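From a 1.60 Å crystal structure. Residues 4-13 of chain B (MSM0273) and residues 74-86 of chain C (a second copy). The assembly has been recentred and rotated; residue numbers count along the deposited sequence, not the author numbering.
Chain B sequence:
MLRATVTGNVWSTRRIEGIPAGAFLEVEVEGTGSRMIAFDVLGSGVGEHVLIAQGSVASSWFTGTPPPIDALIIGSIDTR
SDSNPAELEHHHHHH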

# COMPACT_ATOMS: atom_id res chain seq x y z
N ALA B 4 -17.96 2.55 1.99
CA ALA B 4 -18.31 2.44 0.59
C ALA B 4 -19.72 1.89 0.47
O ALA B 4 -20.33 1.44 1.43
CB ALA B 4 -17.33 1.51 -0.15
N THR B 5 -20.24 1.99 -0.73
CA THR B 5 -21.54 1.44 -1.08
C THR B 5 -21.36 0.39 -2.14
O THR B 5 -20.61 0.61 -3.10
CB THR B 5 -22.47 2.53 -1.62
OG1 THR B 5 -22.61 3.56 -0.62
CG2 THR B 5 -23.85 1.95 -1.96
N VAL B 6 -22.00 -0.76 -1.97
CA VAL B 6 -21.93 -1.77 -3.04
C VAL B 6 -22.71 -1.30 -4.25
O VAL B 6 -23.89 -0.95 -4.15
CB VAL B 6 -22.44 -3.15 -2.57
CG1 VAL B 6 -22.39 -4.18 -3.72
CG2 VAL B 6 -21.60 -3.66 -1.39
N THR B 7 -22.03 -1.29 -5.41
CA THR B 7 -22.63 -0.75 -6.64
C THR B 7 -22.81 -1.82 -7.76
O THR B 7 -23.45 -1.56 -8.79
CB THR B 7 -21.83 0.43 -7.20
OG1 THR B 7 -20.46 0.08 -7.30
CG2 THR B 7 -21.94 1.67 -6.25
N GLY B 8 -22.24 -3.01 -7.61
CA GLY B 8 -22.44 -4.01 -8.65
C GLY B 8 -21.74 -5.33 -8.36
O GLY B 8 -21.02 -5.47 -7.38
N ASN B 9 -21.94 -6.28 -9.27
CA ASN B 9 -21.40 -7.63 -9.10
C ASN B 9 -20.47 -7.88 -10.25
O ASN B 9 -20.85 -7.63 -11.40
CB ASN B 9 -22.54 -8.66 -9.12
CG ASN B 9 -23.44 -8.58 -7.91
OD1 ASN B 9 -23.14 -9.19 -6.88
ND2 ASN B 9 -24.56 -7.90 -8.04
N VAL B 10 -19.28 -8.40 -9.95
CA VAL B 10 -18.29 -8.74 -10.96
C VAL B 10 -18.10 -10.25 -10.99
O VAL B 10 -17.86 -10.86 -9.95
CB VAL B 10 -16.96 -8.07 -10.66
CG1 VAL B 10 -15.82 -8.61 -11.56
CG2 VAL B 10 -17.13 -6.55 -10.80
N TRP B 11 -18.27 -10.84 -12.16
CA TRP B 11 -17.98 -12.27 -12.36
C TRP B 11 -16.67 -12.41 -13.12
O TRP B 11 -16.44 -11.65 -14.06
CB TRP B 11 -19.09 -12.97 -13.10
CG TRP B 11 -20.32 -13.23 -12.29
CD1 TRP B 11 -20.62 -14.37 -11.58
CD2 TRP B 11 -21.40 -12.33 -12.08
NE1 TRP B 11 -21.85 -14.24 -10.97
CE2 TRP B 11 -22.35 -12.99 -11.26
CE3 TRP B 11 -21.69 -11.06 -12.54
CZ2 TRP B 11 -23.54 -12.39 -10.88
CZ3 TRP B 11 -22.87 -10.46 -12.16
CH2 TRP B 11 -23.78 -11.13 -11.34
N SER B 12 -15.81 -13.32 -12.65
CA SER B 12 -14.58 -13.62 -13.37
C SER B 12 -14.52 -15.11 -13.47
O SER B 12 -14.06 -15.74 -12.49
CB SER B 12 -13.36 -13.04 -12.63
OG SER B 12 -12.16 -13.29 -13.34
N THR B 13 -14.93 -15.65 -14.61
CA THR B 13 -14.94 -17.13 -14.76
C THR B 13 -13.54 -17.65 -15.13
O THR B 13 -13.06 -18.58 -14.46
CB THR B 13 -16.00 -17.56 -15.81
OG1 THR B 13 -17.29 -17.16 -15.33
CG2 THR B 13 -15.99 -19.09 -16.01
N ILE C 74 -5.59 -11.15 -11.99
CA ILE C 74 -6.10 -12.37 -11.36
C ILE C 74 -7.26 -12.98 -12.14
O ILE C 74 -7.71 -14.07 -11.78
CB ILE C 74 -6.51 -12.15 -9.84
CG1 ILE C 74 -7.65 -11.17 -9.72
CG2 ILE C 74 -5.31 -11.68 -9.02
CD1 ILE C 74 -8.19 -11.11 -8.26
N GLY C 75 -7.77 -12.30 -13.17
CA GLY C 75 -8.83 -12.92 -13.98
C GLY C 75 -9.35 -11.95 -15.03
O GLY C 75 -9.00 -10.76 -15.02
N SER C 76 -10.15 -12.46 -15.95
CA SER C 76 -10.81 -11.55 -16.90
C SER C 76 -12.22 -11.30 -16.44
O SER C 76 -12.76 -12.07 -15.64
CB SER C 76 -10.76 -12.07 -18.35
OG SER C 76 -11.46 -13.27 -18.43
N ILE C 77 -12.80 -10.19 -16.88
CA ILE C 77 -14.12 -9.78 -16.41
C ILE C 77 -15.19 -10.29 -17.38
O ILE C 77 -15.16 -9.99 -18.60
CB ILE C 77 -14.20 -8.27 -16.30
CG1 ILE C 77 -13.11 -7.80 -15.30
CG2 ILE C 77 -15.57 -7.79 -15.88
CD1 ILE C 77 -12.93 -6.36 -15.28
N ASP C 78 -16.15 -11.03 -16.83
CA ASP C 78 -17.20 -11.60 -17.64
C ASP C 78 -18.14 -10.50 -18.11
O ASP C 78 -18.35 -9.49 -17.40
CB ASP C 78 -18.05 -12.64 -16.89
CG ASP C 78 -17.27 -13.81 -16.31
OD1 ASP C 78 -16.06 -13.96 -16.53
OD2 ASP C 78 -17.99 -14.71 -15.80
N THR C 79 -18.78 -10.75 -19.25
CA THR C 79 -19.68 -9.73 -19.79
C THR C 79 -20.94 -9.49 -18.98
O THR C 79 -21.63 -8.50 -19.20
CB THR C 79 -20.08 -10.05 -21.24
OG1 THR C 79 -20.63 -11.38 -21.34
CG2 THR C 79 -18.85 -9.93 -22.11
N ARG C 80 -21.26 -10.40 -18.07
CA ARG C 80 -22.47 -10.20 -17.28
C ARG C 80 -22.22 -9.29 -16.09
O ARG C 80 -23.17 -8.88 -15.41
CB ARG C 80 -23.05 -11.54 -16.83
CG ARG C 80 -22.16 -12.31 -15.91
CD ARG C 80 -22.96 -13.47 -15.30
NE ARG C 80 -24.20 -12.99 -14.71
CZ ARG C 80 -24.99 -13.70 -13.91
NH1 ARG C 80 -24.66 -14.95 -13.60
NH2 ARG C 80 -26.10 -13.16 -13.41
N SER C 81 -20.95 -8.96 -15.85
CA SER C 81 -20.61 -8.06 -14.74
C SER C 81 -21.31 -6.73 -14.86
O SER C 81 -21.49 -6.22 -15.95
CB SER C 81 -19.12 -7.82 -14.68
OG SER C 81 -18.42 -9.04 -14.57
N ASP C 82 -21.74 -6.16 -13.74
CA ASP C 82 -22.49 -4.92 -13.85
C ASP C 82 -21.96 -3.86 -12.87
O ASP C 82 -21.13 -4.13 -11.97
CB ASP C 82 -23.99 -5.15 -13.62
CG ASP C 82 -24.32 -5.87 -12.29
OD1 ASP C 82 -23.74 -5.51 -11.27
OD2 ASP C 82 -25.21 -6.75 -12.28
N SER C 83 -22.47 -2.65 -13.08
CA SER C 83 -21.98 -1.45 -12.37
C SER C 83 -23.10 -0.45 -12.31
O SER C 83 -23.97 -0.43 -13.20
CB SER C 83 -20.77 -0.86 -13.09
OG SER C 83 -20.44 0.39 -12.53
N ASN C 84 -23.12 0.41 -11.30
CA ASN C 84 -24.15 1.43 -11.21
C ASN C 84 -23.64 2.52 -10.28
O ASN C 84 -22.92 2.22 -9.34
CB ASN C 84 -25.46 0.86 -10.67
CG ASN C 84 -26.67 1.63 -11.15
OD1 ASN C 84 -26.91 1.71 -12.37
ND2 ASN C 84 -27.48 2.16 -10.21
N PRO C 85 -24.00 3.77 -10.55
CA PRO C 85 -23.61 4.77 -9.53
C PRO C 85 -24.32 4.58 -8.18
O PRO C 85 -25.48 4.22 -8.15
CB PRO C 85 -24.01 6.10 -10.18
CG PRO C 85 -24.84 5.75 -11.34
CD PRO C 85 -24.52 4.38 -11.77
N ALA C 86 -23.60 4.83 -7.08
CA ALA C 86 -24.19 4.70 -5.74
C ALA C 86 -25.34 5.68 -5.49
O ALA C 86 -25.27 6.82 -5.95
CB ALA C 86 -23.09 4.88 -4.68
O HOH W 1 -24.93 -2.63 -10.62
O HOH W 2 -26.13 -6.93 -9.75

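Trp B11 covers the most surface in this contact. The guanidinium of Arg C80 lies flat on its indole, with the planes only 5° apart. Arg C80 CZ sits 3.8 Å from the centroid of the Trp B11 six-membered ring, over the face, which suits a cation-pi interaction. Arg C80 CD lies over the same ring and adds a CH-pi contact. The backbone of Trp B11 is held. Its N donates to Ser C81 OG at 3.0 Å, and its O accepts from Asp C78 N at 2.9 Å. Ser C81 OG in turn donates to Asp C78 O (2.9 Å), within the type I turn that runs from Asp C78 to Ser C81.

Asp C82 pairs with Asn B9 through both backbone and side chain. Asp C82 N donates to Asn B9 O at 2.9 Å, and Asn B9 N donates to Asp C82 OD1 at 2.8 Å. Water 2 links Asn B9 ND2 to Asp C82 OD2. Gly B8 packs here; a CB there would clash with Asp C82 O.

Thr B7 points toward chain C. Its CB lies 3.0 Å from Asn C84 O, and its CG2 lies 3.8 Å from Ala C86 CB.

Thr B13 N donates to Asp C78 OD1 at 2.8 Å, and Thr B13 OG1 to Asp C78 OD2 at 2.6 Å.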